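Local coordinates for PTS system, IIA component (Enterococcus faecalis, PDB 3BED), which probably takes part in sugar uptake as the IIA phosphoryl carrier of a mannose/sorbose-type phosphotransferase system, at residues K7-S12 against A53-E58; S38-D43 against Q49-A54; P63-A68 against D112-Y117; T74-A79 against V91-N96. All blocks are in the same frame, centred on the assembly; numbering follows the deposited sequence. Where two conformers were deposited one is given.

Interaction 1: residues K7-S12 against A53-E58; sequences KLILMS and AAILKE
Ile-9 is turned toward helix 44-59 with CG1 anti to its carbonyl carbon (chi1 -58°), and a nearly fully extended CG1 arm (chi2 175°) carries CD1 away from the strand. Ile-55 answers with its CG2 branch, which stands anti to its own backbone N. Leu-56 starts out along the flank of the helix, and its CD2 methyl reaches the same spot.

One methyl therefore meets two. Ile-9 CD1 lies 3.7 Å from Ile-55 CG2. The same Ile-9 CD1 is also 3.7 Å from Leu-56 CD2. The side chains of Ile-9 and Ile-55 run alongside each other in opposite senses, while that of Leu-56 lies roughly perpendicular to Ile-9. The backbones stay well apart, with Ile-9 CA and Ile-55 CA 8.7 Å from each other.

Helix 44-59 belongs to the beta-alpha-beta crossover that leads from strand 35-39 to strand 64-68, and strand 7-13 lies between those two in the parallel sheet. Around the contact, Ile-55 also packs on Ala-35 and Val-37, and Leu-56 on Ala-82 and Tyr-86.

The contact between these two segments is wholly apolar. It is made of methyl groups at van der Waals distance, so shape fit and burial, not directed polar bonds, probably set how the helix rests here.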
loop_
_atom_site.group_PDB
_atom_site.type_symbol
_atom_site.label_atom_id
_atom_site.label_comp_id
_atom_site.label_asym_id
_atom_site.label_seq_id
_atom_site.Cartn_x
_atom_site.Cartn_y
_atom_site.Cartn_z
ATOM N N LYS A 7 -4.719 -6.133 -18.789
ATOM C CA LYS A 7 -4.050 -7.016 -17.841
ATOM C C LYS A 7 -3.412 -6.190 -16.698
ATOM O O LYS A 7 -2.977 -5.039 -16.914
ATOM C CB LYS A 7 -2.993 -7.865 -18.520
ATOM C CG LYS A 7 -3.632 -8.823 -19.575
ATOM C CD LYS A 7 -4.286 -10.044 -18.899
ATOM C CE LYS A 7 -5.154 -10.838 -19.874
ATOM N NZ LYS A 7 -6.324 -11.458 -19.200
ATOM N N LEU A 8 -3.414 -6.768 -15.502
ATOM C CA LEU A 8 -2.815 -6.101 -14.321
ATOM C C LEU A 8 -1.558 -6.799 -13.867
ATOM O O LEU A 8 -1.453 -8.056 -13.885
ATOM C CB LEU A 8 -3.797 -6.043 -13.154
ATOM C CG LEU A 8 -5.103 -5.313 -13.414
ATOM C CD1 LEU A 8 -5.957 -5.447 -12.152
ATOM C CD2 LEU A 8 -4.887 -3.852 -13.777
ATOM N N ILE A 9 -0.596 -5.980 -13.440
ATOM C CA ILE A 9 0.658 -6.488 -12.883
ATOM C C ILE A 9 0.900 -5.638 -11.642
ATOM O O ILE A 9 0.918 -4.411 -11.741
ATOM C CB ILE A 9 1.833 -6.327 -13.853
ATOM C CG1 ILE A 9 1.548 -7.044 -15.194
ATOM C CG2 ILE A 9 3.137 -6.881 -13.167
ATOM C CD1 ILE A 9 2.608 -6.851 -16.261
ATOM N N LEU A 10 1.147 -6.268 -10.509
ATOM C CA LEU A 10 1.564 -5.482 -9.310
ATOM C C LEU A 10 3.019 -5.778 -9.067
ATOM O O LEU A 10 3.421 -6.928 -9.099
ATOM C CB LEU A 10 0.731 -5.879 -8.062
ATOM C CG LEU A 10 -0.810 -5.932 -8.172
ATOM C CD1 LEU A 10 -1.406 -6.164 -6.804
ATOM C CD2 LEU A 10 -1.352 -4.659 -8.789
HETATM N N MSE A 11 3.805 -4.736 -8.792
HETATM C CA MSE A 11 5.249 -4.893 -8.654
HETATM C C MSE A 11 5.710 -4.185 -7.427
HETATM O O MSE A 11 5.294 -3.047 -7.151
HETATM C CB MSE A 11 5.999 -4.255 -9.848
HETATM C CG MSE A 11 5.643 -4.847 -11.166
HETATM SE SE MSE A 11 6.842 -4.170 -12.576
HETATM C CE MSE A 11 8.449 -4.931 -12.076
ATOM N N SER A 12 6.626 -4.843 -6.706
ATOM C CA SER A 12 7.163 -4.169 -5.517
ATOM C C SER A 12 8.520 -4.651 -5.108
ATOM O O SER A 12 8.953 -5.738 -5.531
ATOM C CB SER A 12 6.250 -4.361 -4.278
ATOM O OG SER A 12 6.257 -5.695 -3.777
ATOM N N ALA A 53 9.983 -9.086 -17.823
ATOM C CA ALA A 53 10.031 -9.437 -19.269
ATOM C C ALA A 53 9.303 -10.772 -19.501
ATOM O O ALA A 53 8.587 -10.912 -20.500
ATOM C CB ALA A 53 11.468 -9.559 -19.759
ATOM N N ALA A 54 9.459 -11.722 -18.570
ATOM C CA ALA A 54 8.807 -13.034 -18.722
ATOM C C ALA A 54 7.292 -12.894 -18.783
ATOM O O ALA A 54 6.624 -13.578 -19.579
ATOM C CB ALA A 54 9.224 -13.942 -17.617
ATOM N N ILE A 55 6.743 -12.010 -17.954
ATOM C CA ILE A 55 5.316 -11.756 -17.922
ATOM C C ILE A 55 4.863 -11.015 -19.178
ATOM O O ILE A 55 3.880 -11.402 -19.835
ATOM C CB ILE A 55 4.986 -10.905 -16.692
ATOM C CG1 ILE A 55 5.247 -11.727 -15.418
ATOM C CG2 ILE A 55 3.543 -10.413 -16.753
ATOM C CD1 ILE A 55 5.315 -10.877 -14.153
ATOM N N LEU A 56 5.588 -9.966 -19.555
ATOM C CA LEU A 56 5.167 -9.143 -20.710
ATOM C C LEU A 56 5.313 -9.908 -22.033
ATOM O O LEU A 56 4.491 -9.733 -22.951
ATOM C CB LEU A 56 5.960 -7.854 -20.789
ATOM C CG LEU A 56 5.753 -6.836 -19.642
ATOM C CD1 LEU A 56 6.623 -5.612 -19.878
ATOM C CD2 LEU A 56 4.317 -6.389 -19.460
ATOM N N LYS A 57 6.343 -10.735 -22.116
ATOM C CA LYS A 57 6.575 -11.535 -23.332
ATOM C C LYS A 57 5.485 -12.568 -23.508
ATOM O O LYS A 57 5.055 -12.837 -24.647
ATOM C CB LYS A 57 7.925 -12.235 -23.294
ATOM C CG LYS A 57 9.099 -11.321 -23.513
ATOM C CD LYS A 57 10.426 -12.086 -23.406
ATOM C CE LYS A 57 11.631 -11.141 -23.460
ATOM N NZ LYS A 57 12.912 -11.883 -23.093
ATOM N N GLU A 58 5.049 -13.150 -22.394
ATOM C CA GLU A 58 4.006 -14.163 -22.403
ATOM C C GLU A 58 2.697 -13.557 -22.926
ATOM O O GLU A 58 1.951 -14.227 -23.665
ATOM C CB GLU A 58 3.825 -14.761 -21.003
ATOM C CG GLU A 58 2.566 -15.624 -20.815
ATOM C CD GLU A 58 2.647 -16.982 -21.502
ATOM O OE1 GLU A 58 3.740 -17.374 -21.975
ATOM O OE2 GLU A 58 1.601 -17.659 -21.559
#

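Interaction 2: residues S38-D43 against Q49-A54; sequences SMTAED and QAKLAA
Lys-51 reaches from its helix to hold both the end of strand 35-39 and the loop after it with one ammonium group. NZ donates to the backbone carbonyl Ser-38 O at 2.9 Å, meeting it almost head-on (C=O...N angle 163°). NZ also forms a salt bridge with Asp-43 OD2 at 2.8 Å, on the syn lone pair of that oxygen. The two acceptors lie five residues apart, so the lysine clasps the turn between them. Past CG the lysine is stretched out straight, and it meets the Asp-43 side chain roughly perpendicularly.

Asp-43 OD2 has a second donor within its own loop. Thr-40 N approaches it at 2.9 Å from above the carboxylate plane, 44° out of it. Two bonds thus hold this one oxygen, and they probably stabilise its negative charge. A water accepts from Ser-38 N at 3.2 Å and receives a weak bond from Lys-51 NZ.

The loop has its own brace as well. Thr-40 OG1 accepts from Glu-42 N at 3.2 Å, and Asp-43 N donates to Thr-40 O.

The contact is at the surface, where the outermost strand 35-39 of this chain passes into helix 44-59. It is a beta-alpha connection of a parallel alpha/beta fold, containing an ST turn at Thr-40 and tied back to the helix by a salt bridge.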
loop_
_atom_site.group_PDB
_atom_site.type_symbol
_atom_site.label_atom_id
_atom_site.label_comp_id
_atom_site.label_asym_id
_atom_site.label_seq_id
_atom_site.Cartn_x
_atom_site.Cartn_y
_atom_site.Cartn_z
ATOM N N SER A 38 7.957 -9.603 -7.552
ATOM C CA SER A 38 8.477 -9.444 -6.200
ATOM C C SER A 38 9.985 -9.324 -6.311
ATOM O O SER A 38 10.688 -10.332 -6.597
ATOM C CB SER A 38 8.133 -10.694 -5.385
ATOM O OG SER A 38 6.721 -10.743 -5.173
HETATM N N MSE A 39 10.506 -8.104 -6.177
HETATM C CA MSE A 39 11.956 -7.929 -6.310
HETATM C C MSE A 39 12.618 -8.241 -4.982
HETATM O O MSE A 39 12.453 -7.521 -4.003
HETATM C CB MSE A 39 12.323 -6.493 -6.724
HETATM C CG MSE A 39 13.842 -6.345 -6.867
HETATM SE SE MSE A 39 14.364 -4.513 -7.253
HETATM C CE MSE A 39 14.076 -3.831 -5.544
ATOM N N THR A 40 13.380 -9.304 -4.932
ATOM C CA THR A 40 14.030 -9.654 -3.677
ATOM C C THR A 40 15.342 -8.894 -3.517
ATOM O O THR A 40 15.791 -8.180 -4.441
ATOM C CB THR A 40 14.353 -11.140 -3.642
ATOM O OG1 THR A 40 15.374 -11.406 -4.592
ATOM C CG2 THR A 40 13.100 -11.958 -3.956
ATOM N N ALA A 41 15.960 -9.048 -2.342
ATOM C CA ALA A 41 17.235 -8.389 -2.083
ATOM C C ALA A 41 18.341 -8.900 -3.011
ATOM O O ALA A 41 19.321 -8.190 -3.244
ATOM C CB ALA A 41 17.625 -8.512 -0.613
ATOM N N GLU A 42 18.137 -10.083 -3.602
ATOM C CA GLU A 42 19.128 -10.635 -4.537
ATOM C C GLU A 42 18.877 -10.310 -5.997
ATOM O O GLU A 42 19.733 -10.561 -6.842
ATOM C CB GLU A 42 19.238 -12.153 -4.379
ATOM C CG GLU A 42 19.980 -12.563 -3.106
ATOM C CD GLU A 42 19.148 -12.273 -1.869
ATOM O OE1 GLU A 42 17.924 -12.549 -1.902
ATOM O OE2 GLU A 42 19.711 -11.728 -0.887
ATOM N N ASP A 43 17.734 -9.703 -6.313
ATOM C CA ASP A 43 17.401 -9.491 -7.714
ATOM C C ASP A 43 18.181 -8.386 -8.387
ATOM O O ASP A 43 18.716 -8.590 -9.468
ATOM C CB ASP A 43 15.921 -9.228 -7.915
ATOM C CG ASP A 43 15.101 -10.514 -7.959
ATOM O OD1 ASP A 43 15.595 -11.616 -8.367
ATOM O OD2 ASP A 43 13.949 -10.440 -7.557
ATOM N N GLN A 49 14.306 -6.896 -14.286
ATOM C CA GLN A 49 13.970 -6.777 -15.708
ATOM C C GLN A 49 13.532 -8.110 -16.285
ATOM O O GLN A 49 12.580 -8.166 -17.065
ATOM C CB GLN A 49 15.193 -6.294 -16.490
ATOM C CG GLN A 49 15.504 -4.807 -16.325
ATOM C CD GLN A 49 16.777 -4.390 -17.109
ATOM O OE1 GLN A 49 17.716 -5.152 -17.233
ATOM N NE2 GLN A 49 16.792 -3.166 -17.612
ATOM N N ALA A 50 14.227 -9.169 -15.907
ATOM C CA ALA A 50 13.925 -10.474 -16.472
ATOM C C ALA A 50 12.558 -10.960 -15.971
ATOM O O ALA A 50 11.788 -11.563 -16.730
ATOM C CB ALA A 50 15.021 -11.500 -16.134
ATOM N N LYS A 51 12.237 -10.696 -14.706
ATOM C CA LYS A 51 10.945 -11.143 -14.162
ATOM C C LYS A 51 9.800 -10.429 -14.872
ATOM O O LYS A 51 8.809 -11.067 -15.242
ATOM C CB LYS A 51 10.871 -10.891 -12.665
ATOM C CG LYS A 51 11.699 -11.880 -11.862
ATOM C CD LYS A 51 11.579 -11.549 -10.374
ATOM C CE LYS A 51 12.282 -12.587 -9.521
ATOM N NZ LYS A 51 12.054 -12.398 -8.021
ATOM N N LEU A 52 9.915 -9.107 -15.046
ATOM C CA LEU A 52 8.843 -8.422 -15.763
ATOM C C LEU A 52 8.809 -8.887 -17.235
ATOM O O LEU A 52 7.727 -9.039 -17.823
ATOM C CB LEU A 52 9.024 -6.912 -15.722
ATOM C CG LEU A 52 7.956 -6.079 -16.400
ATOM C CD1 LEU A 52 6.565 -6.388 -15.840
ATOM C CD2 LEU A 52 8.266 -4.586 -16.316
ATOM N N ALA A 53 9.983 -9.086 -17.823
ATOM C CA ALA A 53 10.031 -9.437 -19.269
ATOM C C ALA A 53 9.303 -10.772 -19.501
ATOM O O ALA A 53 8.587 -10.912 -20.500
ATOM C CB ALA A 53 11.468 -9.559 -19.759
ATOM N N ALA A 54 9.459 -11.722 -18.570
ATOM C CA ALA A 54 8.807 -13.034 -18.722
ATOM C C ALA A 54 7.292 -12.894 -18.783
ATOM O O ALA A 54 6.624 -13.578 -19.579
ATOM C CB ALA A 54 9.224 -13.942 -17.617
HETATM O O HOH W 1 8.640 -12.471 -8.727
#

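Interaction 3: residues P63-A68 against D112-Y117; sequences PTLVLA and DELAAY
Leu-65 on strand 64-68 and Leu-114 on helix 111-124 meet in the hydrophobic layer between the parallel sheet and a helix packed on one of its faces. Leu-65 CD2 is 3.6 Å from Leu-114 CD2. The same methyl, Leu-65 CD2, is 3.7 Å from Leu-114 CG, so it rests against the branch point as well as one arm. The two side chains meet at a slant.

Both leucines hold CG anti to the backbone N (chi1 -176° for Leu-65 and 179° for Leu-114), and each extends toward the other segment. Ala-115 borders the pair. Its CB is 4.2 Å from Leu-65 CD1, and Ala-115 N is 4.2 Å from Leu-65 CD2. The small alanine allows a fairly near approach of the backbones, with Leu-65 CA and Ala-115 CA 7.3 Å apart.

Leu-65 was modelled in two conformers, so the details of this fit hold for one of them.

Leu-118, one turn further along the helix, extends the same layer over Leu-65 and Leu-67. Thr-64 and Val-66 turn to the other face of the sheet. Ala-115 also packs on Val-92 of strand 89-93 and on Thr-128 of the second subunit, while Asp-112 forms a salt bridge with Arg-90. Helix 111-124 thus spans the two neighbouring strands 64-68 and 89-93, close to the subunit interface.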
loop_
_atom_site.group_PDB
_atom_site.type_symbol
_atom_site.label_atom_id
_atom_site.label_comp_id
_atom_site.label_asym_id
_atom_site.label_seq_id
_atom_site.Cartn_x
_atom_site.Cartn_y
_atom_site.Cartn_z
ATOM N N PRO A 63 -3.148 -4.440 -23.942
ATOM C CA PRO A 63 -3.220 -3.360 -22.935
ATOM C C PRO A 63 -2.979 -3.891 -21.528
ATOM O O PRO A 63 -3.552 -4.914 -21.120
ATOM C CB PRO A 63 -4.651 -2.830 -23.088
ATOM C CG PRO A 63 -4.943 -3.080 -24.555
ATOM C CD PRO A 63 -4.340 -4.429 -24.831
ATOM N N THR A 64 -2.043 -3.240 -20.841
ATOM C CA THR A 64 -1.553 -3.717 -19.554
ATOM C C THR A 64 -1.263 -2.564 -18.627
ATOM O O THR A 64 -0.746 -1.540 -19.072
ATOM C CB THR A 64 -0.252 -4.505 -19.762
ATOM O OG1 THR A 64 -0.527 -5.678 -20.559
ATOM C CG2 THR A 64 0.318 -4.942 -18.404
ATOM N N LEU A 65 -1.601 -2.702 -17.338
ATOM C CA LEU A 65 -1.249 -1.678 -16.360
ATOM C C LEU A 65 -0.417 -2.297 -15.266
ATOM O O LEU A 65 -0.797 -3.325 -14.679
ATOM C CB LEU A 65 -2.517 -1.124 -15.753
ATOM C CG LEU A 65 -2.412 0.016 -14.766
ATOM C CD1 LEU A 65 -1.521 1.129 -15.255
ATOM C CD2 LEU A 65 -3.816 0.541 -14.558
ATOM N N VAL A 66 0.712 -1.664 -14.997
ATOM C CA VAL A 66 1.540 -2.026 -13.849
ATOM C C VAL A 66 1.167 -1.061 -12.728
ATOM O O VAL A 66 1.128 0.164 -12.933
ATOM C CB VAL A 66 3.058 -1.829 -14.130
ATOM C CG1 VAL A 66 3.858 -1.971 -12.840
ATOM C CG2 VAL A 66 3.547 -2.895 -15.131
ATOM N N LEU A 67 0.885 -1.605 -11.552
ATOM C CA LEU A 67 0.745 -0.788 -10.329
ATOM C C LEU A 67 2.009 -1.051 -9.548
ATOM O O LEU A 67 2.219 -2.193 -9.091
ATOM C CB LEU A 67 -0.453 -1.233 -9.510
ATOM C CG LEU A 67 -1.802 -1.132 -10.245
ATOM C CD1 LEU A 67 -2.973 -1.326 -9.297
ATOM C CD2 LEU A 67 -1.927 0.194 -11.050
ATOM N N ALA A 68 2.862 -0.028 -9.417
ATOM C CA ALA A 68 4.196 -0.220 -8.773
ATOM C C ALA A 68 4.165 0.380 -7.393
ATOM O O ALA A 68 3.472 1.418 -7.154
ATOM C CB ALA A 68 5.291 0.528 -9.620
ATOM N N ASP A 112 -5.273 4.261 -20.690
ATOM C CA ASP A 112 -5.030 5.607 -20.245
ATOM C C ASP A 112 -6.157 6.056 -19.302
ATOM O O ASP A 112 -5.896 6.749 -18.294
ATOM C CB ASP A 112 -4.918 6.552 -21.458
ATOM C CG ASP A 112 -3.615 6.344 -22.223
ATOM O OD1 ASP A 112 -2.549 6.641 -21.658
ATOM O OD2 ASP A 112 -3.650 5.812 -23.350
ATOM N N GLU A 113 -7.396 5.668 -19.626
ATOM C CA GLU A 113 -8.526 6.016 -18.771
ATOM C C GLU A 113 -8.394 5.291 -17.442
ATOM O O GLU A 113 -8.627 5.875 -16.389
ATOM C CB GLU A 113 -9.845 5.619 -19.409
ATOM C CG GLU A 113 -11.033 5.986 -18.536
ATOM C CD GLU A 113 -12.324 5.918 -19.291
ATOM O OE1 GLU A 113 -12.279 6.192 -20.514
ATOM O OE2 GLU A 113 -13.367 5.601 -18.676
ATOM N N LEU A 114 -7.994 4.022 -17.524
ATOM C CA LEU A 114 -7.843 3.208 -16.322
ATOM C C LEU A 114 -6.708 3.757 -15.439
ATOM O O LEU A 114 -6.907 3.911 -14.233
ATOM C CB LEU A 114 -7.580 1.762 -16.695
ATOM C CG LEU A 114 -7.394 0.871 -15.478
ATOM C CD1 LEU A 114 -8.654 0.860 -14.600
ATOM C CD2 LEU A 114 -6.988 -0.506 -15.900
ATOM N N ALA A 115 -5.546 4.096 -16.018
ATOM C CA ALA A 115 -4.486 4.733 -15.213
ATOM C C ALA A 115 -4.926 6.048 -14.533
ATOM O O ALA A 115 -4.614 6.313 -13.362
ATOM C CB ALA A 115 -3.212 4.934 -16.059
ATOM N N ALA A 116 -5.674 6.872 -15.261
ATOM C CA ALA A 116 -6.104 8.130 -14.692
ATOM C C ALA A 116 -7.074 7.884 -13.520
ATOM O O ALA A 116 -6.967 8.513 -12.470
ATOM C CB ALA A 116 -6.749 9.029 -15.774
ATOM N N TYR A 117 -8.007 6.946 -13.715
ATOM C CA TYR A 117 -8.968 6.585 -12.680
ATOM C C TYR A 117 -8.249 6.077 -11.412
ATOM O O TYR A 117 -8.548 6.527 -10.298
ATOM C CB TYR A 117 -9.915 5.506 -13.223
ATOM C CG TYR A 117 -10.873 4.997 -12.185
ATOM C CD1 TYR A 117 -11.826 5.860 -11.609
ATOM C CD2 TYR A 117 -10.809 3.667 -11.755
ATOM C CE1 TYR A 117 -12.710 5.398 -10.648
ATOM C CE2 TYR A 117 -11.692 3.194 -10.786
ATOM C CZ TYR A 117 -12.644 4.069 -10.250
ATOM O OH TYR A 117 -13.501 3.591 -9.267
#

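Interaction 4: residues T74-A79 against V91-N96; sequences TPCNVA and VVAGLN
Val-91 points its side chain from strand 89-93 at helix 74-82, and its atoms can be followed outward. CB comes first, 4.5 Å from Ala-79 CB. The chain then forks. CG1, anti to the backbone N (chi1 179°), touches two helix residues, with Ala-79 CB and Cys-76 SG each 4.1 Å from it. CG2 makes the tighter contact, at 3.7 Å from Ala-79 CB. CG2 also touches the helix backbone, 3.9 Å from Ala-79 C.

Cys-76 carries the contact two residues along the strand. Its SG lies 4.0 Å from Ala-93 CB, so the sulfur bridges Val-91 and Ala-93, which face the helix on alternate positions. Val-92 between them turns away. The sulfur acts here as an apolar packing atom.

Helix 74-79 and strand 91-93 run nearly antiparallel, at 161°, with axes 9.3 Å apart at their closest. This fits the beta-alpha-beta crossover from strand 64-68 through helix 74-82 to its neighbour, strand 89-93. Ala-79 also packs on Val-66 and Cys-76 on Ala-68, so the helix covers both strands.

The second subunit packs against the contact. Its Ile-129 touches Cys-76 and Val-91, and one of its strands pairs antiparallel with Val-92 and Ala-93, so the sheet runs on across the interface. Further along, Asn-96 caps helix 97-105.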
loop_
_atom_site.group_PDB
_atom_site.type_symbol
_atom_site.label_atom_id
_atom_site.label_comp_id
_atom_site.label_asym_id
_atom_site.label_seq_id
_atom_site.Cartn_x
_atom_site.Cartn_y
_atom_site.Cartn_z
ATOM N N THR A 74 13.655 0.619 -8.128
ATOM C CA THR A 74 13.993 -0.263 -9.239
ATOM C C THR A 74 12.766 -0.927 -9.855
ATOM O O THR A 74 12.640 -0.956 -11.072
ATOM C CB THR A 74 15.097 -1.249 -8.876
ATOM O OG1 THR A 74 16.222 -0.464 -8.445
ATOM C CG2 THR A 74 15.443 -2.052 -10.058
ATOM N N PRO A 75 11.833 -1.453 -9.030
ATOM C CA PRO A 75 10.640 -2.057 -9.684
ATOM C C PRO A 75 9.918 -1.078 -10.611
ATOM O O PRO A 75 9.623 -1.425 -11.761
ATOM C CB PRO A 75 9.753 -2.464 -8.484
ATOM C CG PRO A 75 10.822 -2.741 -7.374
ATOM C CD PRO A 75 11.835 -1.649 -7.570
ATOM N N CYS A 76 9.633 0.126 -10.098
ATOM C CA CYS A 76 8.986 1.123 -10.925
ATOM C C CYS A 76 9.831 1.518 -12.156
ATOM O O CYS A 76 9.300 1.622 -13.292
ATOM C CB CYS A 76 8.609 2.323 -10.081
ATOM S SG CYS A 76 7.445 3.443 -10.932
ATOM N N ASN A 77 11.145 1.707 -11.960
ATOM C CA ASN A 77 12.000 2.058 -13.111
ATOM C C ASN A 77 11.967 0.981 -14.205
ATOM O O ASN A 77 11.954 1.257 -15.395
ATOM C CB ASN A 77 13.449 2.235 -12.646
ATOM C CG ASN A 77 13.613 3.400 -11.671
ATOM O OD1 ASN A 77 12.800 4.339 -11.652
ATOM N ND2 ASN A 77 14.702 3.368 -10.899
ATOM N N VAL A 78 11.950 -0.258 -13.771
ATOM C CA VAL A 78 11.941 -1.380 -14.706
ATOM C C VAL A 78 10.627 -1.389 -15.519
ATOM O O VAL A 78 10.657 -1.609 -16.717
ATOM C CB VAL A 78 12.138 -2.650 -13.944
ATOM C CG1 VAL A 78 11.702 -3.915 -14.761
ATOM C CG2 VAL A 78 13.568 -2.733 -13.493
ATOM N N ALA A 79 9.504 -1.105 -14.845
ATOM C CA ALA A 79 8.191 -0.993 -15.504
ATOM C C ALA A 79 8.240 0.153 -16.508
ATOM O O ALA A 79 7.845 -0.018 -17.672
ATOM C CB ALA A 79 7.063 -0.776 -14.465
ATOM N N VAL A 91 1.914 2.619 -16.429
ATOM C CA VAL A 91 2.448 2.418 -15.084
ATOM C C VAL A 91 1.899 3.487 -14.170
ATOM O O VAL A 91 1.947 4.665 -14.497
ATOM C CB VAL A 91 3.997 2.525 -15.080
ATOM C CG1 VAL A 91 4.557 2.327 -13.660
ATOM C CG2 VAL A 91 4.627 1.490 -16.053
ATOM N N VAL A 92 1.366 3.059 -13.017
ATOM C CA VAL A 92 0.992 3.962 -11.935
ATOM C C VAL A 92 1.779 3.550 -10.687
ATOM O O VAL A 92 1.825 2.358 -10.332
ATOM C CB VAL A 92 -0.516 3.882 -11.645
ATOM C CG1 VAL A 92 -0.912 4.820 -10.514
ATOM C CG2 VAL A 92 -1.316 4.204 -12.939
ATOM N N ALA A 93 2.374 4.545 -10.033
ATOM C CA ALA A 93 3.136 4.279 -8.789
ATOM C C ALA A 93 2.299 4.653 -7.558
ATOM O O ALA A 93 1.283 5.347 -7.699
ATOM C CB ALA A 93 4.452 5.099 -8.790
ATOM N N GLY A 94 2.728 4.190 -6.366
ATOM C CA GLY A 94 2.066 4.531 -5.119
ATOM C C GLY A 94 1.034 3.495 -4.681
ATOM O O GLY A 94 0.148 3.818 -3.899
ATOM N N LEU A 95 1.175 2.239 -5.139
ATOM C CA LEU A 95 0.179 1.191 -4.855
ATOM C C LEU A 95 -0.308 1.190 -3.428
ATOM O O LEU A 95 0.494 1.091 -2.501
ATOM C CB LEU A 95 0.846 -0.175 -5.097
ATOM C CG LEU A 95 0.099 -1.476 -4.803
ATOM C CD1 LEU A 95 -1.201 -1.585 -5.584
ATOM C CD2 LEU A 95 1.012 -2.731 -5.078
ATOM N N ASN A 96 -1.634 1.289 -3.264
ATOM C CA ASN A 96 -2.272 1.048 -1.996
ATOM C C ASN A 96 -3.486 0.152 -2.261
ATOM O O ASN A 96 -3.812 -0.173 -3.437
ATOM C CB ASN A 96 -2.642 2.337 -1.235
ATOM C CG ASN A 96 -3.425 3.307 -2.090
ATOM O OD1 ASN A 96 -4.108 2.901 -3.060
ATOM N ND2 ASN A 96 -3.324 4.638 -1.736
#

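Interactions 1, 3 and 4 pack helices on one parallel sheet; interaction 2 ties a helix to the end of an outer strand and its loop. Interactions 1 and 2 share helix 44-59, and their centres are about 10 Å apart. Strands 7-13 and 35-39 are joined by a hydrogen bond from Met-39 N to Ser-12 O, 2.9 Å. Interaction 4 packs beside them on the same face: Met-11 SE lies 3.9 Å from Ala-79 CB, and Leu-52 CD2 is 3.7 Å from Ala-79 CA. Interaction 3 lies on the opposite face, its centre about 20 Å from that of interaction 2. A hydrogen bond from Val-92 N to Val-66 O, 2.9 Å, links its strand to that of interaction 4.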